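Local coordinates for apical membrane antigen AMA1 (Toxoplasma gondii ME49, PDB 4YIV), which probably serves host cell invasion as an essential microneme protein of the moving junction, the ring formed between parasite and host cell membranes, at residues E82-E87 with N102-T107; K202-N207 with C266-F271. One frame throughout, in Å; residues are numbered along the deposited sequence.

Contact 1: E82-E87 with N102-T107; sequences EDVPTE and NLNFVT
D83 meets two asparagines, N102 and N104, which lie against it in quite different ways. The N102 amide is nearly coplanar with the D83 carboxylate, their planes 3° apart, and its ND2 donates to D83 OD1 at 2.8 Å in an almost straight bond that reaches the oxygen close to its C-O axis. CG of N102 is anti to its backbone N (chi1 -169°), beside the carbonyl carbon, and the amide beyond lies flat with the carboxylate. An asparagine suits this buried place because it can donate and accept at once: while ND2 serves D83, OD1 is held by S114 and H169. R112 makes a salt bridge to the same D83 OD1, which would spread the charge over more than one donor. N104, by contrast, stands with its amide plane at 88° to the carboxylate and meets it through carbon, N104 CB lying 3.7 Å from D83 CG.

Between these side chains the backbones form a single bridge of the parallel type, joining the loops before and after helix 87-93 in the first PAN-type domain of AMA1. N102 bonds from its N to E82 O at 3.0 Å and receives V84 N at its O at 2.9 Å. L103 points away, and its backbone pairs with I170, which links the bridge to strand 167-170.

V84 and N104 cross at about a right angle. Methyl CG2 of V84 presses on N104 CG at 3.4 Å, and N104 ND2 gives V84 O a weak bond at 3.0 Å. One water accepts from N104 ND2 and donates to P85 O at 3.1 Å. T86 is the N-cap of helix 87-93: its hydroxyl caps a backbone N of the first turn while T86 N bonds E89 OE2, consistent with a capping box.

Contact 2: K202-N207 with C266-F271; sequences KSVTEN and CWVKTF
K202 lays the aliphatic part of its chain between two aromatic rings of one helix, W267 and F271, a buried course for a lysine. The contact joins the two PAN-type domains: loop 202-207 leads into strand 210-213 of the first five-stranded antiparallel sheet, whereas helix 263-272 follows strand 256-259, an outer strand of the second, and is tied by the disulfide C266-C313 to the neighbouring strand 311-316. W267 and F271 are four residues apart, about one helical turn, so both rings come to the same side.

CG of K202 is anti to its carbonyl carbon (chi1 -77°), which sets it over the F271 ring, 3.6 Å from F271 CD2, and the extended chain carries CD and CE on past both rings, crossing each aromatic side chain at about a right angle. CE sits over the face of F271, 4.0 Å from the ring centroid and 27° off the normal, a CH-pi contact. Obliquely to the indole, K202 CD comes within 3.6 Å of W267 CZ2. Lysine suits the slot because its methylenes pack as hydrocarbon and its ammonium still finds oxygen at the far end: A334 O, and a water 2.8 Å from K202 NZ that also donates to W267 O, bridging the lysine to the helix backbone. W267 NE1 likewise donates a hydrogen bond to G336 O.

Further along the loop, V204 CG1 touches V268 CG2 at 3.8 Å. S203 turns away from the helix, and its OG accepts from the backbone N atoms of T205 and E206, the ST turn and ST motif in which one hydroxyl grips two successive N-H groups. S203 O, also bonded to H208 NE2, lies at the edge of the indole, near its plane, 3.3 Å from W267 CZ3.

How the contacts relate
Contact 1 closes along the chain before contact 2 opens, and their centres are 29 Å apart, with about 11 Å between nearest atoms, so they do not touch. All four segments belong to the AMA1 ectodomain. Contact 1 is far out, 25 Å from the centre of the chain, where the loops flanking helix 87-93 lie close to strand 167-170 of the first sheet. Contact 2 is near the middle, at 11 Å, and sets a loop entering strand 210-213 of that same sheet against helix 263-272 of the second domain. Contact 1 thus links parts within the first domain, whereas contact 2 lies where the first domain meets the second.

Contact 1: E82-E87 with N102-T107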
ATOM      1  N   GLU A  82     -18.015  -0.058  -8.282  1.00 25.28           N
ATOM      2  CA  GLU A  82     -19.400   0.294  -8.590  1.00 26.39           C
ATOM      3  C   GLU A  82     -19.975   1.180  -7.479  1.00 27.29           C
ATOM      4  O   GLU A  82     -19.566   1.072  -6.313  1.00 23.57           O
ATOM      5  CB  GLU A  82     -20.267  -0.977  -8.755  0.50 20.68           C
ATOM      6  CG  GLU A  82     -19.847  -1.882  -9.894  0.50 28.14           C
ATOM      7  CD  GLU A  82     -20.530  -1.571 -11.212  0.50 34.94           C
ATOM      8  OE1 GLU A  82     -19.871  -1.723 -12.263  0.50 33.51           O
ATOM      9  OE2 GLU A  82     -21.726  -1.200 -11.208  0.50 39.59           O
ATOM     10  N   ASP A  83     -20.920   2.052  -7.837  1.00 23.86           N
ATOM     11  CA  ASP A  83     -21.682   2.838  -6.875  1.00 24.93           C
ATOM     12  C   ASP A  83     -22.283   2.021  -5.726  1.00 27.97           C
ATOM     13  O   ASP A  83     -22.762   0.891  -5.948  1.00 27.25           O
ATOM     14  CB  ASP A  83     -22.849   3.544  -7.589  1.00 30.91           C
ATOM     15  CG  ASP A  83     -22.448   4.854  -8.261  1.00 40.92           C
ATOM     16  OD1 ASP A  83     -21.284   5.281  -8.153  1.00 36.47           O
ATOM     17  OD2 ASP A  83     -23.324   5.474  -8.895  1.00 37.84           O
ATOM     18  N   VAL A  84     -22.293   2.587  -4.516  1.00 25.42           N
ATOM     19  CA  VAL A  84     -23.176   2.077  -3.467  1.00 24.26           C
ATOM     20  C   VAL A  84     -24.613   2.068  -4.008  1.00 28.49           C
ATOM     21  O   VAL A  84     -25.009   2.948  -4.774  1.00 28.59           O
ATOM     22  CB  VAL A  84     -23.114   2.901  -2.158  1.00 27.18           C
ATOM     23  CG1 VAL A  84     -21.681   2.805  -1.578  1.00 27.88           C
ATOM     24  CG2 VAL A  84     -23.498   4.346  -2.388  1.00 37.04           C
ATOM     25  N   PRO A  85     -25.390   1.066  -3.610  1.00 28.34           N
ATOM     26  CA  PRO A  85     -26.732   0.895  -4.177  1.00 29.23           C
ATOM     27  C   PRO A  85     -27.709   1.884  -3.626  1.00 30.47           C
ATOM     28  O   PRO A  85     -27.586   2.329  -2.479  1.00 29.98           O
ATOM     29  CB  PRO A  85     -27.114  -0.531  -3.746  1.00 29.34           C
ATOM     30  CG  PRO A  85     -26.417  -0.722  -2.452  1.00 26.78           C
ATOM     31  CD  PRO A  85     -25.061  -0.010  -2.658  1.00 29.22           C
ATOM     32  N   THR A  86     -28.698   2.224  -4.436  1.00 31.69           N
ATOM     33  CA  THR A  86     -29.815   3.042  -3.961  1.00 33.41           C
ATOM     34  C   THR A  86     -30.794   2.125  -3.249  1.00 37.54           C
ATOM     35  O   THR A  86     -30.719   0.915  -3.422  1.00 32.09           O
ATOM     36  CB  THR A  86     -30.541   3.714  -5.120  1.00 38.90           C
ATOM     37  OG1 THR A  86     -31.154   2.688  -5.920  1.00 32.45           O
ATOM     38  CG2 THR A  86     -29.556   4.534  -5.977  1.00 35.27           C
ATOM     39  N   GLU A  87     -31.737   2.688  -2.500  1.00 42.64           N
ATOM     40  CA  GLU A  87     -32.767   1.867  -1.865  1.00 45.69           C
ATOM     41  C   GLU A  87     -33.516   1.024  -2.903  1.00 42.28           C
ATOM     42  O   GLU A  87     -33.766  -0.167  -2.692  1.00 40.82           O
ATOM     43  CB  GLU A  87     -33.747   2.734  -1.081  1.00 50.56           C
ATOM     44  CG  GLU A  87     -34.821   1.924  -0.383  1.00 68.07           C
ATOM     45  CD  GLU A  87     -34.234   0.742   0.395  1.00 79.71           C
ATOM     46  OE1 GLU A  87     -34.528  -0.436   0.032  1.00 66.68           O
ATOM     47  OE2 GLU A  87     -33.463   1.004   1.356  1.00 80.81           O
ATOM     48  N   ASN A 102     -18.251   2.734  -4.123  1.00 21.87           N
ATOM     49  CA  ASN A 102     -18.145   4.092  -4.635  1.00 23.11           C
ATOM     50  C   ASN A 102     -19.227   5.051  -4.175  1.00 24.97           C
ATOM     51  O   ASN A 102     -20.403   4.718  -4.163  1.00 25.66           O
ATOM     52  CB  ASN A 102     -18.099   4.060  -6.164  1.00 24.77           C
ATOM     53  CG  ASN A 102     -17.735   5.398  -6.766  1.00 29.98           C
ATOM     54  OD1 ASN A 102     -16.609   5.861  -6.637  1.00 27.67           O
ATOM     55  ND2 ASN A 102     -18.688   6.019  -7.440  1.00 30.38           N
ATOM     56  N   LEU A 103     -18.811   6.258  -3.814  1.00 22.26           N
ATOM     57  CA  LEU A 103     -19.742   7.263  -3.355  1.00 26.53           C
ATOM     58  C   LEU A 103     -20.618   7.641  -4.541  1.00 32.56           C
ATOM     59  O   LEU A 103     -20.118   7.996  -5.598  1.00 29.21           O
ATOM     60  CB  LEU A 103     -18.962   8.465  -2.832  1.00 25.78           C
ATOM     61  CG  LEU A 103     -19.731   9.689  -2.356  1.00 34.94           C
ATOM     62  CD1 LEU A 103     -18.989  10.322  -1.196  1.00 38.38           C
ATOM     63  CD2 LEU A 103     -19.852  10.675  -3.501  1.00 42.02           C
ATOM     64  N   ASN A 104     -21.929   7.556  -4.349  1.00 34.00           N
ATOM     65  CA  ASN A 104     -22.887   7.846  -5.411  1.00 34.77           C
ATOM     66  C   ASN A 104     -23.580   9.199  -5.340  1.00 36.91           C
ATOM     67  O   ASN A 104     -24.461   9.481  -6.139  1.00 43.20           O
ATOM     68  CB  ASN A 104     -23.928   6.734  -5.503  1.00 31.25           C
ATOM     69  CG  ASN A 104     -24.894   6.746  -4.341  1.00 37.91           C
ATOM     70  OD1 ASN A 104     -24.804   7.588  -3.455  1.00 38.51           O
ATOM     71  ND2 ASN A 104     -25.831   5.816  -4.347  1.00 41.44           N
ATOM     72  N   PHE A 105     -23.185  10.023  -4.383  1.00 37.15           N
ATOM     73  CA  PHE A 105     -23.776  11.346  -4.222  1.00 41.06           C
ATOM     74  C   PHE A 105     -23.513  12.278  -5.395  1.00 52.49           C
ATOM     75  O   PHE A 105     -22.534  12.120  -6.134  1.00 49.56           O
ATOM     76  CB  PHE A 105     -23.258  12.017  -2.946  1.00 43.83           C
ATOM     77  CG  PHE A 105     -23.559  11.258  -1.679  1.00 46.24           C
ATOM     78  CD1 PHE A 105     -24.633  10.393  -1.604  1.00 49.95           C
ATOM     79  CD2 PHE A 105     -22.758  11.414  -0.559  1.00 47.79           C
ATOM     80  CE1 PHE A 105     -24.898   9.694  -0.434  1.00 50.85           C
ATOM     81  CE2 PHE A 105     -23.022  10.718   0.603  1.00 45.94           C
ATOM     82  CZ  PHE A 105     -24.090   9.861   0.661  1.00 48.41           C
ATOM     83  N   VAL A 106     -24.411  13.251  -5.549  1.00 53.36           N
ATOM     84  CA  VAL A 106     -24.272  14.309  -6.553  1.00 62.24           C
ATOM     85  C   VAL A 106     -24.288  15.676  -5.862  1.00 65.18           C
ATOM     86  O   VAL A 106     -24.770  15.806  -4.733  1.00 58.71           O
ATOM     87  CB  VAL A 106     -25.393  14.256  -7.621  1.00 59.59           C
ATOM     88  CG1 VAL A 106     -25.402  12.907  -8.336  1.00 60.73           C
ATOM     89  CG2 VAL A 106     -26.749  14.524  -6.994  1.00 69.11           C
ATOM     90  N   THR A 107     -23.734  16.685  -6.535  1.00 74.71           N
ATOM     91  CA  THR A 107     -23.749  18.063  -6.038  1.00 77.29           C
ATOM     92  C   THR A 107     -25.175  18.610  -6.038  1.00 80.19           C
ATOM     93  O   THR A 107     -26.077  17.990  -6.616  1.00 80.41           O
ATOM     94  CB  THR A 107     -22.875  18.989  -6.903  1.00 74.99           C
ATOM     95  OG1 THR A 107     -23.409  19.039  -8.233  1.00 67.67           O
ATOM     96  CG2 THR A 107     -21.438  18.501  -6.944  1.00 73.46           C
TER
HETATM   97  O   HOH W   1     -27.638   5.318  -1.787  1.00 47.14           O

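Contact 2: K202-N207 with C266-F271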
ATOM      1  N   LYS A 202      -4.325  -8.320  -3.473  1.00 19.82           N
ATOM      2  CA  LYS A 202      -3.371  -7.936  -4.484  1.00 23.31           C
ATOM      3  C   LYS A 202      -3.292  -9.187  -5.381  1.00 25.30           C
ATOM      4  O   LYS A 202      -3.323 -10.275  -4.882  1.00 24.25           O
ATOM      5  CB  LYS A 202      -2.007  -7.533  -3.960  1.00 20.83           C
ATOM      6  CG  LYS A 202      -1.957  -6.151  -3.355  1.00 22.41           C
ATOM      7  CD  LYS A 202      -0.525  -5.710  -3.104  1.00 19.69           C
ATOM      8  CE  LYS A 202      -0.438  -4.366  -2.399  1.00 17.81           C
ATOM      9  NZ  LYS A 202       0.883  -3.746  -2.395  1.00 19.99           N
ATOM     10  N   SER A 203      -3.227  -9.000  -6.686  1.00 24.72           N
ATOM     11  CA  SER A 203      -3.154 -10.087  -7.629  1.00 27.48           C
ATOM     12  C   SER A 203      -1.851 -10.105  -8.392  1.00 28.45           C
ATOM     13  O   SER A 203      -1.321  -9.096  -8.677  1.00 25.82           O
ATOM     14  CB  SER A 203      -4.304  -9.981  -8.622  1.00 27.69           C
ATOM     15  OG  SER A 203      -4.090 -10.697  -9.791  1.00 28.68           O
ATOM     16  N   VAL A 204      -1.358 -11.277  -8.736  1.00 24.48           N
ATOM     17  CA  VAL A 204      -0.124 -11.346  -9.521  1.00 27.90           C
ATOM     18  C   VAL A 204      -0.297 -10.716 -10.909  1.00 28.73           C
ATOM     19  O   VAL A 204       0.663 -10.238 -11.493  1.00 28.25           O
ATOM     20  CB  VAL A 204       0.394 -12.806  -9.679  1.00 30.17           C
ATOM     21  CG1 VAL A 204       0.765 -13.331  -8.335  1.00 28.74           C
ATOM     22  CG2 VAL A 204      -0.633 -13.709 -10.333  1.00 33.92           C
ATOM     23  N   THR A 205      -1.517 -10.654 -11.410  1.00 28.29           N
ATOM     24  CA  THR A 205      -1.737 -10.100 -12.741  1.00 31.66           C
ATOM     25  C   THR A 205      -2.739  -8.964 -12.783  1.00 30.25           C
ATOM     26  O   THR A 205      -2.645  -8.100 -13.639  1.00 30.51           O
ATOM     27  CB  THR A 205      -2.241 -11.184 -13.698  1.00 33.18           C
ATOM     28  OG1 THR A 205      -3.392 -11.816 -13.139  1.00 36.82           O
ATOM     29  CG2 THR A 205      -1.172 -12.233 -13.897  1.00 34.26           C
ATOM     30  N   GLU A 206      -3.736  -8.996 -11.905  1.00 27.80           N
ATOM     31  CA  GLU A 206      -4.873  -8.072 -12.031  1.00 28.72           C
ATOM     32  C   GLU A 206      -4.777  -6.779 -11.168  1.00 27.95           C
ATOM     33  O   GLU A 206      -4.273  -6.826 -10.054  1.00 25.56           O
ATOM     34  CB  GLU A 206      -6.158  -8.805 -11.659  1.00 33.33           C
ATOM     35  CG  GLU A 206      -6.417 -10.050 -12.493  1.00 41.22           C
ATOM     36  CD  GLU A 206      -6.398  -9.743 -13.997  1.00 46.05           C
ATOM     37  OE1 GLU A 206      -5.517 -10.274 -14.710  1.00 50.87           O
ATOM     38  OE2 GLU A 206      -7.257  -8.961 -14.460  1.00 53.59           O
ATOM     39  N   ASN A 207      -5.291  -5.661 -11.688  1.00 23.41           N
ATOM     40  CA  ASN A 207      -5.533  -4.426 -10.909  1.00 24.54           C
ATOM     41  C   ASN A 207      -4.302  -3.754 -10.354  1.00 24.63           C
ATOM     42  O   ASN A 207      -4.372  -3.103  -9.318  1.00 24.09           O
ATOM     43  CB  ASN A 207      -6.526  -4.720  -9.769  1.00 24.92           C
ATOM     44  CG  ASN A 207      -7.904  -5.033 -10.322  1.00 32.88           C
ATOM     45  OD1 ASN A 207      -8.339  -4.405 -11.291  1.00 28.05           O
ATOM     46  ND2 ASN A 207      -8.563  -6.031  -9.763  1.00 30.79           N
ATOM     47  N   CYS A 266       5.698 -13.571  -4.338  1.00 26.83           N
ATOM     48  CA  CYS A 266       6.355 -13.019  -3.182  1.00 25.17           C
ATOM     49  C   CYS A 266       5.804 -11.631  -2.878  1.00 24.11           C
ATOM     50  O   CYS A 266       5.500 -11.331  -1.765  1.00 22.69           O
ATOM     51  CB  CYS A 266       7.858 -12.951  -3.387  1.00 25.73           C
ATOM     52  SG  CYS A 266       8.814 -12.476  -1.956  1.00 28.47           S
ATOM     53  N   TRP A 267       5.665 -10.813  -3.908  1.00 23.77           N
ATOM     54  CA  TRP A 267       5.153  -9.465  -3.772  1.00 24.29           C
ATOM     55  C   TRP A 267       3.763  -9.524  -3.157  1.00 24.75           C
ATOM     56  O   TRP A 267       3.454  -8.767  -2.230  1.00 21.33           O
ATOM     57  CB  TRP A 267       5.151  -8.765  -5.137  1.00 21.28           C
ATOM     58  CG  TRP A 267       4.350  -7.491  -5.155  1.00 21.92           C
ATOM     59  CD1 TRP A 267       4.703  -6.285  -4.590  1.00 19.41           C
ATOM     60  CD2 TRP A 267       3.086  -7.269  -5.796  1.00 20.63           C
ATOM     61  NE1 TRP A 267       3.727  -5.358  -4.821  1.00 17.83           N
ATOM     62  CE2 TRP A 267       2.731  -5.920  -5.560  1.00 19.66           C
ATOM     63  CE3 TRP A 267       2.226  -8.065  -6.541  1.00 22.52           C
ATOM     64  CZ2 TRP A 267       1.551  -5.363  -6.040  1.00 21.31           C
ATOM     65  CZ3 TRP A 267       1.055  -7.503  -7.022  1.00 23.34           C
ATOM     66  CH2 TRP A 267       0.726  -6.171  -6.758  1.00 22.35           C
ATOM     67  N   VAL A 268       2.942 -10.453  -3.633  1.00 20.38           N
ATOM     68  CA  VAL A 268       1.596 -10.624  -3.077  1.00 21.71           C
ATOM     69  C   VAL A 268       1.670 -11.026  -1.601  1.00 21.82           C
ATOM     70  O   VAL A 268       0.903 -10.514  -0.767  1.00 20.76           O
ATOM     71  CB  VAL A 268       0.794 -11.680  -3.848  1.00 24.22           C
ATOM     72  CG1 VAL A 268      -0.514 -12.039  -3.079  1.00 27.17           C
ATOM     73  CG2 VAL A 268       0.489 -11.186  -5.228  1.00 24.74           C
ATOM     74  N   LYS A 269       2.608 -11.913  -1.268  1.00 23.63           N
ATOM     75  CA  LYS A 269       2.764 -12.377   0.108  1.00 24.37           C
ATOM     76  C   LYS A 269       3.113 -11.256   1.074  1.00 25.14           C
ATOM     77  O   LYS A 269       2.691 -11.294   2.239  1.00 22.62           O
ATOM     78  CB  LYS A 269       3.841 -13.496   0.203  1.00 24.58           C
ATOM     79  CG  LYS A 269       3.397 -14.930  -0.194  1.00 25.95           C
ATOM     80  CD  LYS A 269       4.528 -15.965   0.109  1.00 29.77           C
ATOM     81  CE  LYS A 269       4.100 -17.395  -0.180  1.00 30.70           C
ATOM     82  NZ  LYS A 269       3.009 -17.848   0.743  1.00 33.89           N
ATOM     83  N   THR A 270       3.852 -10.234   0.635  1.00 20.93           N
ATOM     84  CA  THR A 270       4.204  -9.188   1.587  1.00 18.54           C
ATOM     85  C   THR A 270       2.958  -8.416   2.016  1.00 20.69           C
ATOM     86  O   THR A 270       2.931  -7.861   3.103  1.00 23.07           O
ATOM     87  CB  THR A 270       5.278  -8.190   1.018  1.00 22.33           C
ATOM     88  OG1 THR A 270       4.740  -7.472  -0.103  1.00 23.55           O
ATOM     89  CG2 THR A 270       6.518  -8.962   0.547  1.00 24.36           C
ATOM     90  N   PHE A 271       1.917  -8.417   1.166  1.00 19.70           N
ATOM     91  CA  PHE A 271       0.633  -7.798   1.493  1.00 19.35           C
ATOM     92  C   PHE A 271      -0.361  -8.738   2.181  1.00 19.85           C
ATOM     93  O   PHE A 271      -1.151  -8.309   3.025  1.00 19.86           O
ATOM     94  CB  PHE A 271      -0.026  -7.269   0.217  1.00 17.72           C
ATOM     95  CG  PHE A 271      -1.342  -6.577   0.438  1.00 19.79           C
ATOM     96  CD1 PHE A 271      -1.415  -5.343   1.053  1.00 18.76           C
ATOM     97  CD2 PHE A 271      -2.512  -7.174   0.006  1.00 20.80           C
ATOM     98  CE1 PHE A 271      -2.638  -4.726   1.237  1.00 16.86           C
ATOM     99  CE2 PHE A 271      -3.729  -6.576   0.187  1.00 19.69           C
ATOM    100  CZ  PHE A 271      -3.798  -5.334   0.799  1.00 18.95           C
TER
HETATM  101  O   HOH W   2       2.645  -5.907  -1.807  1.00 19.60           O